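PDB 2RAU: putative esterase from Sulfolobus solfataricus P2, which probably hydrolyses ester bonds, perhaps those of lipids, as a member of the alpha/beta-hydrolase clan, and binds calcium ions. Local coordinates for residues 217-222 / 240-245; 101-106 / 271-276; 111-116 / 204-209. One frame throughout, in Å; residues are numbered along the deposited sequence. Where two conformers were deposited one is given.

Interaction 1: 217-222 / 240-245; sequences PIWSYA and DFLMDS
Leu-242 pushes its branched end into the flank of helix 218-224, where Trp-219, Ile-218 and Ala-222 receive it. The motif is a helix-helix packing, with the axes of 218-222 and 240-245 10.9 Å apart at closest approach and their N-to-C directions differing by 126°. Both helices belong to the long excursion between the parallel core strands 170-176 and 297-302, a place where alpha/beta-hydrolases commonly carry a cap. Even the nearest CA atoms, those of Trp-219 and Leu-242, stand 7.7 Å from each other, and it is side chains that bridge the interval.

The leucine divides its two methyl groups between different partners. CD2 of Leu-242 hangs over one face of the indole, 4.0 Å from the centroid of the six-membered ring of Trp-219 and 11° off its normal, which is CH-pi geometry. CB of the same leucine also joins the tryptophan, lying 3.7 Å from Trp-219 CZ3. CD1 of Leu-242 turns instead to Ala-222 CB, at 3.4 Å tighter than usual van der Waals contact.

The indole is placed by further neighbours: its NE1 is hydrogen-bonded to Arg-211 O, and Phe-266 of helix 262-270 meets the ring edge-to-face. Phe-266 also touches Ala-222 and Leu-242, and this third helix thereby packs against both members of the pair.

Ile-218 adds a further aliphatic contact to the leucine toward the partly exposed margin. Its CG1 lies anti to the backbone N (chi1 -179°) and comes 4.1 Å from Leu-242 CD1. Beyond it, Ile-218 CD1 reaches the edge of the neighbouring phenylalanine ring, near the ring plane, 4.5 Å from Phe-241 CE2.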
loop_
_atom_site.group_PDB
_atom_site.type_symbol
_atom_site.label_atom_id
_atom_site.label_comp_id
_atom_site.label_asym_id
_atom_site.label_seq_id
_atom_site.Cartn_x
_atom_site.Cartn_y
_atom_site.Cartn_z
ATOM N N PRO A 217 14.381 -11.352 -8.277
ATOM C CA PRO A 217 14.244 -12.607 -7.501
ATOM C C PRO A 217 15.278 -12.809 -6.348
ATOM O O PRO A 217 15.119 -13.755 -5.579
ATOM C CB PRO A 217 14.398 -13.682 -8.564
ATOM C CG PRO A 217 15.203 -13.049 -9.633
ATOM C CD PRO A 217 14.705 -11.639 -9.692
ATOM N N ILE A 218 16.261 -11.895 -6.232
ATOM C CA ILE A 218 17.253 -11.884 -5.174
ATOM C C ILE A 218 16.644 -12.005 -3.803
ATOM O O ILE A 218 17.158 -12.744 -2.966
ATOM C CB ILE A 218 18.144 -10.631 -5.217
ATOM C CG1 ILE A 218 19.194 -10.687 -4.079
ATOM C CG2 ILE A 218 17.367 -9.338 -5.180
ATOM C CD1 ILE A 218 20.393 -9.711 -4.294
ATOM N N TRP A 219 15.527 -11.343 -3.556
ATOM C CA TRP A 219 14.924 -11.387 -2.206
ATOM C C TRP A 219 14.445 -12.785 -1.832
ATOM O O TRP A 219 14.767 -13.313 -0.764
ATOM C CB TRP A 219 13.783 -10.379 -2.105
ATOM C CG TRP A 219 14.197 -8.954 -2.389
ATOM C CD1 TRP A 219 14.159 -8.323 -3.590
ATOM C CD2 TRP A 219 14.710 -8.012 -1.459
ATOM N NE1 TRP A 219 14.660 -7.064 -3.481
ATOM C CE2 TRP A 219 15.010 -6.846 -2.176
ATOM C CE3 TRP A 219 14.969 -8.051 -0.084
ATOM C CZ2 TRP A 219 15.505 -5.701 -1.570
ATOM C CZ3 TRP A 219 15.455 -6.923 0.510
ATOM C CH2 TRP A 219 15.715 -5.760 -0.234
ATOM N N SER A 220 13.709 -13.405 -2.737
ATOM C CA SER A 220 13.254 -14.773 -2.531
ATOM C C SER A 220 14.425 -15.779 -2.414
ATOM O O SER A 220 14.365 -16.689 -1.604
ATOM C CB SER A 220 12.211 -15.140 -3.624
ATOM O OG SER A 220 12.832 -15.376 -4.871
ATOM N N TYR A 221 15.457 -15.637 -3.250
ATOM C CA TYR A 221 16.624 -16.506 -3.193
ATOM C C TYR A 221 17.278 -16.399 -1.813
ATOM O O TYR A 221 17.637 -17.402 -1.231
ATOM C CB TYR A 221 17.606 -16.144 -4.291
ATOM C CG TYR A 221 18.910 -16.869 -4.180
ATOM C CD1 TYR A 221 19.034 -18.167 -4.642
ATOM C CD2 TYR A 221 20.011 -16.289 -3.523
ATOM C CE1 TYR A 221 20.240 -18.861 -4.508
ATOM C CE2 TYR A 221 21.188 -16.968 -3.380
ATOM C CZ TYR A 221 21.305 -18.255 -3.867
ATOM O OH TYR A 221 22.483 -18.933 -3.725
ATOM N N ALA A 222 17.412 -15.174 -1.316
ATOM C CA ALA A 222 18.086 -14.863 -0.044
ATOM C C ALA A 222 17.289 -15.288 1.183
ATOM O O ALA A 222 17.867 -15.633 2.212
ATOM C CB ALA A 222 18.442 -13.395 0.023
ATOM N N ASP A 240 22.361 -10.487 5.208
ATOM C CA ASP A 240 22.919 -9.354 5.937
ATOM C C ASP A 240 22.893 -8.065 5.094
ATOM O O ASP A 240 22.526 -6.983 5.581
ATOM C CB ASP A 240 24.372 -9.632 6.326
ATOM C CG ASP A 240 24.543 -10.693 7.420
ATOM O OD1 ASP A 240 23.542 -11.238 7.959
ATOM O OD2 ASP A 240 25.732 -10.969 7.726
ATOM N N PHE A 241 23.317 -8.211 3.840
ATOM C CA PHE A 241 23.363 -7.132 2.850
ATOM C C PHE A 241 21.976 -6.574 2.579
ATOM O O PHE A 241 21.752 -5.343 2.678
ATOM C CB PHE A 241 24.043 -7.667 1.599
ATOM C CG PHE A 241 23.746 -6.900 0.352
ATOM C CD1 PHE A 241 24.255 -5.631 0.156
ATOM C CD2 PHE A 241 22.987 -7.472 -0.664
ATOM C CE1 PHE A 241 24.023 -4.961 -1.034
ATOM C CE2 PHE A 241 22.743 -6.795 -1.832
ATOM C CZ PHE A 241 23.259 -5.550 -2.017
ATOM N N LEU A 242 21.000 -7.455 2.348
ATOM C CA LEU A 242 19.654 -7.031 2.003
ATOM C C LEU A 242 18.983 -6.377 3.185
ATOM O O LEU A 242 18.379 -5.315 3.047
ATOM C CB LEU A 242 18.784 -8.183 1.503
ATOM C CG LEU A 242 19.241 -8.752 0.145
ATOM C CD1 LEU A 242 18.478 -10.021 -0.110
ATOM C CD2 LEU A 242 19.096 -7.675 -0.965
HETATM N N MSE A 243 19.116 -6.969 4.370
HETATM C CA MSE A 243 18.518 -6.358 5.577
HETATM C C MSE A 243 19.179 -5.028 5.924
HETATM O O MSE A 243 18.497 -4.084 6.332
HETATM C CB MSE A 243 18.557 -7.316 6.757
HETATM C CG MSE A 243 17.576 -8.491 6.600
HETATM SE SE MSE A 243 15.701 -8.065 6.593
HETATM C CE MSE A 243 15.446 -7.719 8.460
ATOM N N ASP A 244 20.500 -4.939 5.769
ATOM C CA ASP A 244 21.152 -3.663 6.023
ATOM C C ASP A 244 20.758 -2.602 4.960
ATOM O O ASP A 244 20.743 -1.392 5.275
ATOM C CB ASP A 244 22.682 -3.744 6.185
ATOM C CG ASP A 244 23.233 -2.598 6.966
ATOM O OD1 ASP A 244 22.783 -2.415 8.129
ATOM O OD2 ASP A 244 24.155 -1.914 6.440
ATOM N N SER A 245 20.455 -3.025 3.725
ATOM C CA SER A 245 20.004 -2.052 2.717
ATOM C C SER A 245 18.655 -1.450 3.123
ATOM O O SER A 245 18.420 -0.258 2.893
ATOM C CB SER A 245 19.932 -2.641 1.300
ATOM O OG SER A 245 18.851 -3.533 1.130
#

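Interaction 2: 101-106 / 271-276; sequences YRTHYV and SFDPYW
Asp-273 extends its carboxylate to His-104 directly and to Thr-103 through a water, tying the loop that follows core strand 94-100 to the segment leading into strand 275-277. Its CB stands 3.9 Å from Thr-103 O. Its CG, anti to its own carbonyl carbon (chi1 -71°), lies at the edge of the imidazole, in the ring plane, 3.4 Å from His-104 ND1. The tip then splits. OD1 accepts a hydrogen bond from His-104 ND1 through its syn lone pair, at 2.6 Å and 162°, although the ring and carboxylate planes are turned 50° apart. OD2 faces two waters: water 1, which Tyr-101 N also holds, and water 2, 2.6 Å from Asp-273 OD2 and likewise bonded to Thr-103 OG1.

Carbon contacts flank this polar patch. Thr-103 CG2 sits 3.9 Å from Trp-276 CE3, and Tyr-101 CE2 approaches the indole edge at Trp-276 CH2, also 3.9 Å away. The Tyr-101 side chain in turn touches the presumed nucleophile elbow. An alanine in place of Asp-273 would probably leave His-104 ND1 without its acceptor, the imidazole then held by polar contact at NE2 alone, and take from the two waters the carboxylate oxygen they share.

Because His-104 NE2 is hydrogen-bonded to Glu-64 OE1, both ring nitrogens engage carboxylates, a setting likely to favour the doubly protonated, cationic imidazole.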
loop_
_atom_site.group_PDB
_atom_site.type_symbol
_atom_site.label_atom_id
_atom_site.label_comp_id
_atom_site.label_asym_id
_atom_site.label_seq_id
_atom_site.Cartn_x
_atom_site.Cartn_y
_atom_site.Cartn_z
ATOM N N TYR A 101 -4.324 -1.352 -8.083
ATOM C CA TYR A 101 -4.207 -0.259 -9.015
ATOM C C TYR A 101 -3.862 -0.819 -10.385
ATOM O O TYR A 101 -3.493 -1.982 -10.499
ATOM C CB TYR A 101 -3.066 0.646 -8.630
ATOM C CG TYR A 101 -3.162 1.276 -7.272
ATOM C CD1 TYR A 101 -4.287 2.028 -6.901
ATOM C CD2 TYR A 101 -2.114 1.172 -6.374
ATOM C CE1 TYR A 101 -4.355 2.646 -5.653
ATOM C CE2 TYR A 101 -2.162 1.792 -5.142
ATOM C CZ TYR A 101 -3.274 2.538 -4.776
ATOM O OH TYR A 101 -3.268 3.145 -3.535
ATOM N N ARG A 102 -3.885 0.039 -11.398
ATOM C CA ARG A 102 -3.572 -0.376 -12.773
ATOM C C ARG A 102 -2.170 -0.980 -12.914
ATOM O O ARG A 102 -1.909 -1.802 -13.825
ATOM C CB ARG A 102 -3.777 0.795 -13.742
ATOM C CG ARG A 102 -5.200 1.356 -13.716
ATOM C CD ARG A 102 -5.376 2.436 -14.718
ATOM N NE ARG A 102 -6.620 3.152 -14.481
ATOM C CZ ARG A 102 -7.351 3.756 -15.415
ATOM N NH1 ARG A 102 -7.020 3.744 -16.689
ATOM N NH2 ARG A 102 -8.459 4.355 -15.055
ATOM N N THR A 103 -1.274 -0.545 -12.042
ATOM C CA THR A 103 0.112 -1.055 -11.942
ATOM C C THR A 103 0.146 -2.565 -11.726
ATOM O O THR A 103 1.092 -3.236 -12.114
ATOM C CB THR A 103 0.874 -0.329 -10.809
ATOM O OG1 THR A 103 0.037 -0.333 -9.636
ATOM C CG2 THR A 103 1.291 1.061 -11.258
ATOM N N HIS A 104 -0.940 -3.116 -11.168
ATOM C CA HIS A 104 -1.026 -4.516 -10.929
ATOM C C HIS A 104 -1.304 -5.365 -12.173
ATOM O O HIS A 104 -1.335 -6.586 -12.068
ATOM C CB HIS A 104 -2.049 -4.833 -9.866
ATOM C CG HIS A 104 -1.838 -6.139 -9.188
ATOM N ND1 HIS A 104 -0.607 -6.543 -8.681
ATOM C CD2 HIS A 104 -2.715 -7.130 -8.877
ATOM C CE1 HIS A 104 -0.749 -7.734 -8.119
ATOM N NE2 HIS A 104 -2.019 -8.107 -8.220
ATOM N N TYR A 105 -1.430 -4.715 -13.326
ATOM C CA TYR A 105 -1.714 -5.386 -14.597
ATOM C C TYR A 105 -0.614 -5.144 -15.633
ATOM O O TYR A 105 -0.698 -5.662 -16.760
ATOM C CB TYR A 105 -3.095 -4.952 -15.121
ATOM C CG TYR A 105 -4.148 -5.517 -14.207
ATOM C CD1 TYR A 105 -4.563 -6.802 -14.375
ATOM C CD2 TYR A 105 -4.640 -4.783 -13.126
ATOM C CE1 TYR A 105 -5.420 -7.363 -13.503
ATOM C CE2 TYR A 105 -5.482 -5.340 -12.244
ATOM C CZ TYR A 105 -5.892 -6.634 -12.457
ATOM O OH TYR A 105 -6.783 -7.266 -11.632
ATOM N N VAL A 106 0.458 -4.470 -15.227
ATOM C CA VAL A 106 1.603 -4.188 -16.145
ATOM C C VAL A 106 2.566 -5.415 -16.250
ATOM O O VAL A 106 3.045 -5.931 -15.241
ATOM C CB VAL A 106 2.357 -2.912 -15.668
ATOM C CG1 VAL A 106 3.644 -2.605 -16.565
ATOM C CG2 VAL A 106 1.407 -1.710 -15.629
ATOM N N SER A 271 7.023 -9.491 -3.534
ATOM C CA SER A 271 5.671 -9.474 -4.049
ATOM C C SER A 271 5.179 -8.132 -4.598
ATOM O O SER A 271 4.021 -8.009 -4.977
ATOM C CB SER A 271 4.700 -10.010 -2.984
ATOM O OG SER A 271 4.735 -9.281 -1.777
ATOM N N PHE A 272 6.039 -7.134 -4.622
ATOM C CA PHE A 272 5.700 -5.865 -5.244
ATOM C C PHE A 272 5.386 -6.017 -6.748
ATOM O O PHE A 272 5.855 -6.928 -7.388
ATOM C CB PHE A 272 6.868 -4.881 -5.140
ATOM C CG PHE A 272 6.992 -4.167 -3.778
ATOM C CD1 PHE A 272 5.891 -3.725 -3.095
ATOM C CD2 PHE A 272 8.232 -3.941 -3.242
ATOM C CE1 PHE A 272 6.015 -3.068 -1.895
ATOM C CE2 PHE A 272 8.363 -3.258 -2.035
ATOM C CZ PHE A 272 7.246 -2.849 -1.367
ATOM N N ASP A 273 4.601 -5.064 -7.283
ATOM C CA ASP A 273 4.495 -4.838 -8.717
ATOM C C ASP A 273 5.840 -4.310 -9.247
ATOM O O ASP A 273 6.601 -3.712 -8.525
ATOM C CB ASP A 273 3.402 -3.813 -9.038
ATOM C CG ASP A 273 1.988 -4.344 -8.813
ATOM O OD1 ASP A 273 1.732 -5.513 -9.175
ATOM O OD2 ASP A 273 1.106 -3.525 -8.430
ATOM N N PRO A 274 6.140 -4.552 -10.528
ATOM C CA PRO A 274 7.436 -4.127 -11.057
ATOM C C PRO A 274 7.648 -2.631 -11.262
ATOM O O PRO A 274 8.774 -2.162 -11.268
ATOM C CB PRO A 274 7.486 -4.831 -12.428
ATOM C CG PRO A 274 6.034 -5.105 -12.766
ATOM C CD PRO A 274 5.361 -5.343 -11.489
ATOM N N TYR A 275 6.565 -1.912 -11.528
ATOM C CA TYR A 275 6.632 -0.530 -11.990
ATOM C C TYR A 275 5.566 0.369 -11.415
ATOM O O TYR A 275 4.451 -0.062 -11.110
ATOM C CB TYR A 275 6.492 -0.477 -13.502
ATOM C CG TYR A 275 7.479 -1.308 -14.307
ATOM C CD1 TYR A 275 8.844 -1.015 -14.262
ATOM C CD2 TYR A 275 7.050 -2.303 -15.176
ATOM C CE1 TYR A 275 9.764 -1.748 -15.023
ATOM C CE2 TYR A 275 7.947 -2.999 -15.962
ATOM C CZ TYR A 275 9.302 -2.702 -15.877
ATOM O OH TYR A 275 10.230 -3.360 -16.636
ATOM N N TRP A 276 5.915 1.649 -11.343
ATOM C CA TRP A 276 5.047 2.691 -10.816
ATOM C C TRP A 276 5.148 3.894 -11.754
ATOM O O TRP A 276 6.213 4.231 -12.156
ATOM C CB TRP A 276 5.505 3.106 -9.433
ATOM C CG TRP A 276 4.575 3.980 -8.696
ATOM C CD1 TRP A 276 4.697 5.333 -8.479
ATOM C CD2 TRP A 276 3.354 3.584 -8.049
ATOM N NE1 TRP A 276 3.619 5.792 -7.735
ATOM C CE2 TRP A 276 2.787 4.737 -7.461
ATOM C CE3 TRP A 276 2.691 2.372 -7.896
ATOM C CZ2 TRP A 276 1.596 4.695 -6.725
ATOM C CZ3 TRP A 276 1.530 2.339 -7.157
ATOM C CH2 TRP A 276 0.994 3.487 -6.575
HETATM O O HOH W 1 -1.558 -2.186 -7.448
HETATM O O HOH W 2 1.538 -1.119 -7.606
HETATM O O HOH W 3 3.723 -2.339 -12.274
#

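Interaction 3: 111-116 / 204-209; sequences KDRQLS and GIYVIP
Asp-112 meets the other segment largely through water. Its carbonyl O accepts from water 4, which in turn accepts from Tyr-206 N, while water 5 donates to both Asp-112 OD1 and Gly-204 O. The same carbonyl O also lies in the plane of the Tyr-206 ring, at its edge, 3.7 Å from CD2.

Next along the chain, Arg-113 lays its guanidinium flat on Gly-204, whose CA is 3.4 Å above the guanidinium plane and over its centre. The chain, extended from CG to NE, carries NE alongside the glycine, and the turn at the last torsion (chi4 -82°) sets CZ over a residue that has no side chain to block it: a CB on Gly-204 would fall 2.8 Å from Arg-113 CZ. The glycine also has a positive phi of 68°, and it is where the chain leaves helix 197-203 on the way to strand 207-209, which pairs antiparallel with strand 275-277. Glu-201 of that helix accepts from Arg-113 NH1 through its carbonyl O and is bonded to Tyr-206 OH through OE1. Water 6 also joins the two polar ends, 2.8 Å from Arg-113 NH1 and 2.8 Å from Tyr-206 OH.

Leu-115 turns inward, its CD1 3.7 Å from Val-207 CG2, the two side chains crossing at about a right angle. Its backbone O comes 3.5 Å from Tyr-206 CB.

Ser-116 lies over the phenol ring. Its CA stands 3.5 Å from the centroid of the Tyr-206 ring and 10° off the normal, a CH-pi contact, and its CB leans over the same ring toward CE2 and CZ.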
loop_
_atom_site.group_PDB
_atom_site.type_symbol
_atom_site.label_atom_id
_atom_site.label_comp_id
_atom_site.label_asym_id
_atom_site.label_seq_id
_atom_site.Cartn_x
_atom_site.Cartn_y
_atom_site.Cartn_z
ATOM N N LYS A 111 9.451 -2.542 -21.486
ATOM C CA LYS A 111 10.507 -1.569 -21.219
ATOM C C LYS A 111 10.362 -0.309 -22.040
ATOM O O LYS A 111 9.783 -0.307 -23.113
ATOM C CB LYS A 111 11.887 -2.160 -21.525
ATOM C CG LYS A 111 12.036 -2.589 -22.926
ATOM N N ASP A 112 10.946 0.758 -21.511
ATOM C CA ASP A 112 11.065 2.010 -22.235
ATOM C C ASP A 112 9.727 2.524 -22.773
ATOM O O ASP A 112 8.807 2.758 -21.990
ATOM C CB ASP A 112 12.111 1.843 -23.340
ATOM C CG ASP A 112 13.478 1.449 -22.801
ATOM O OD1 ASP A 112 13.798 1.794 -21.643
ATOM O OD2 ASP A 112 14.228 0.784 -23.549
ATOM N N ARG A 113 9.611 2.739 -24.079
ATOM C CA ARG A 113 8.400 3.330 -24.612
ATOM C C ARG A 113 7.224 2.381 -24.714
ATOM O O ARG A 113 6.120 2.802 -25.005
ATOM C CB ARG A 113 8.645 3.985 -25.952
ATOM C CG ARG A 113 9.561 5.179 -25.840
ATOM C CD ARG A 113 9.741 5.889 -27.188
ATOM N NE ARG A 113 10.691 6.981 -27.018
ATOM C CZ ARG A 113 10.386 8.177 -26.535
ATOM N NH1 ARG A 113 9.138 8.461 -26.200
ATOM N NH2 ARG A 113 11.341 9.080 -26.382
ATOM N N GLN A 114 7.456 1.094 -24.460
ATOM C CA GLN A 114 6.336 0.146 -24.391
ATOM C C GLN A 114 5.424 0.456 -23.212
ATOM O O GLN A 114 4.283 -0.037 -23.157
ATOM C CB GLN A 114 6.847 -1.266 -24.234
ATOM C CG GLN A 114 7.680 -1.792 -25.392
ATOM C CD GLN A 114 8.192 -3.211 -25.126
ATOM O OE1 GLN A 114 8.713 -3.546 -24.051
ATOM N NE2 GLN A 114 8.070 -4.032 -26.114
ATOM N N LEU A 115 5.916 1.282 -22.297
ATOM C CA LEU A 115 5.172 1.699 -21.116
ATOM C C LEU A 115 4.519 3.102 -21.251
ATOM O O LEU A 115 4.032 3.679 -20.255
ATOM C CB LEU A 115 6.124 1.640 -19.919
ATOM C CG LEU A 115 6.513 0.178 -19.529
ATOM C CD1 LEU A 115 7.874 0.096 -18.957
ATOM C CD2 LEU A 115 5.479 -0.501 -18.623
ATOM N N SER A 116 4.444 3.610 -22.481
ATOM C CA SER A 116 3.913 4.958 -22.737
ATOM C C SER A 116 2.422 5.046 -22.407
ATOM O O SER A 116 1.929 6.130 -22.136
ATOM C CB SER A 116 4.220 5.369 -24.180
ATOM O OG SER A 116 3.468 4.573 -25.079
ATOM N N GLY A 204 11.455 8.950 -22.990
ATOM C CA GLY A 204 10.776 7.669 -23.071
ATOM C C GLY A 204 10.929 6.838 -21.810
ATOM O O GLY A 204 11.180 5.659 -21.903
ATOM N N ILE A 205 10.801 7.475 -20.641
ATOM C CA ILE A 205 10.933 6.820 -19.340
ATOM C C ILE A 205 9.666 7.184 -18.619
ATOM O O ILE A 205 9.492 8.346 -18.269
ATOM C CB ILE A 205 12.153 7.353 -18.512
ATOM C CG1 ILE A 205 13.470 7.123 -19.277
ATOM C CG2 ILE A 205 12.224 6.683 -17.128
ATOM C CD1 ILE A 205 14.654 7.826 -18.655
ATOM N N TYR A 206 8.774 6.209 -18.446
ATOM C CA TYR A 206 7.437 6.454 -17.950
ATOM C C TYR A 206 7.189 5.934 -16.580
ATOM O O TYR A 206 6.221 6.375 -15.947
ATOM C CB TYR A 206 6.376 5.893 -18.922
ATOM C CG TYR A 206 6.401 6.532 -20.277
ATOM C CD1 TYR A 206 5.736 7.751 -20.501
ATOM C CD2 TYR A 206 7.078 5.949 -21.343
ATOM C CE1 TYR A 206 5.747 8.348 -21.717
ATOM C CE2 TYR A 206 7.121 6.580 -22.567
ATOM C CZ TYR A 206 6.456 7.759 -22.739
ATOM O OH TYR A 206 6.456 8.343 -23.955
ATOM N N VAL A 207 8.070 5.051 -16.103
ATOM C CA VAL A 207 7.882 4.333 -14.858
ATOM C C VAL A 207 9.148 4.308 -14.001
ATOM O O VAL A 207 10.252 4.467 -14.515
ATOM C CB VAL A 207 7.413 2.881 -15.099
ATOM C CG1 VAL A 207 6.004 2.819 -15.739
ATOM C CG2 VAL A 207 8.462 2.086 -15.914
ATOM N N ILE A 208 8.954 4.109 -12.696
ATOM C CA ILE A 208 9.998 3.907 -11.714
ATOM C C ILE A 208 9.964 2.392 -11.394
ATOM O O ILE A 208 8.930 1.871 -10.996
ATOM C CB ILE A 208 9.732 4.660 -10.377
ATOM C CG1 ILE A 208 9.364 6.129 -10.632
ATOM C CG2 ILE A 208 10.953 4.481 -9.408
ATOM C CD1 ILE A 208 8.567 6.780 -9.489
ATOM N N PRO A 209 11.072 1.689 -11.598
ATOM C CA PRO A 209 11.090 0.283 -11.291
ATOM C C PRO A 209 11.323 0.012 -9.791
ATOM O O PRO A 209 12.077 0.708 -9.111
ATOM C CB PRO A 209 12.280 -0.219 -12.085
ATOM C CG PRO A 209 13.201 0.965 -12.068
ATOM C CD PRO A 209 12.342 2.132 -12.195
HETATM O O HOH W 4 9.308 3.568 -19.415
HETATM O O HOH W 5 13.221 3.872 -20.335
HETATM O O HOH W 6 6.799 7.026 -26.446
#

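Interaction 2 is the most deeply placed, its centre about 11 Å from the centre of the chain, against about 21 and 22 Å for the centres of interactions 1 and 3, which are partly buried. Chemistry follows place only in part: the buried contact holds a carboxylate, an imidazole and ordered waters, the outlying interaction 1 is apolar, and interaction 3 mixes water bridges with ring and aliphatic packing. Interactions 2 and 3 both draw on the loop between strand 94-100 and helix 123-141, and each takes one strand of an antiparallel pair, 275-277 and 207-209 respectively; Val-106 packs on Leu-115 and Tyr-275 on Val-207. Interaction 1 touches neither, its nearest atoms being about 7 Å from interaction 2.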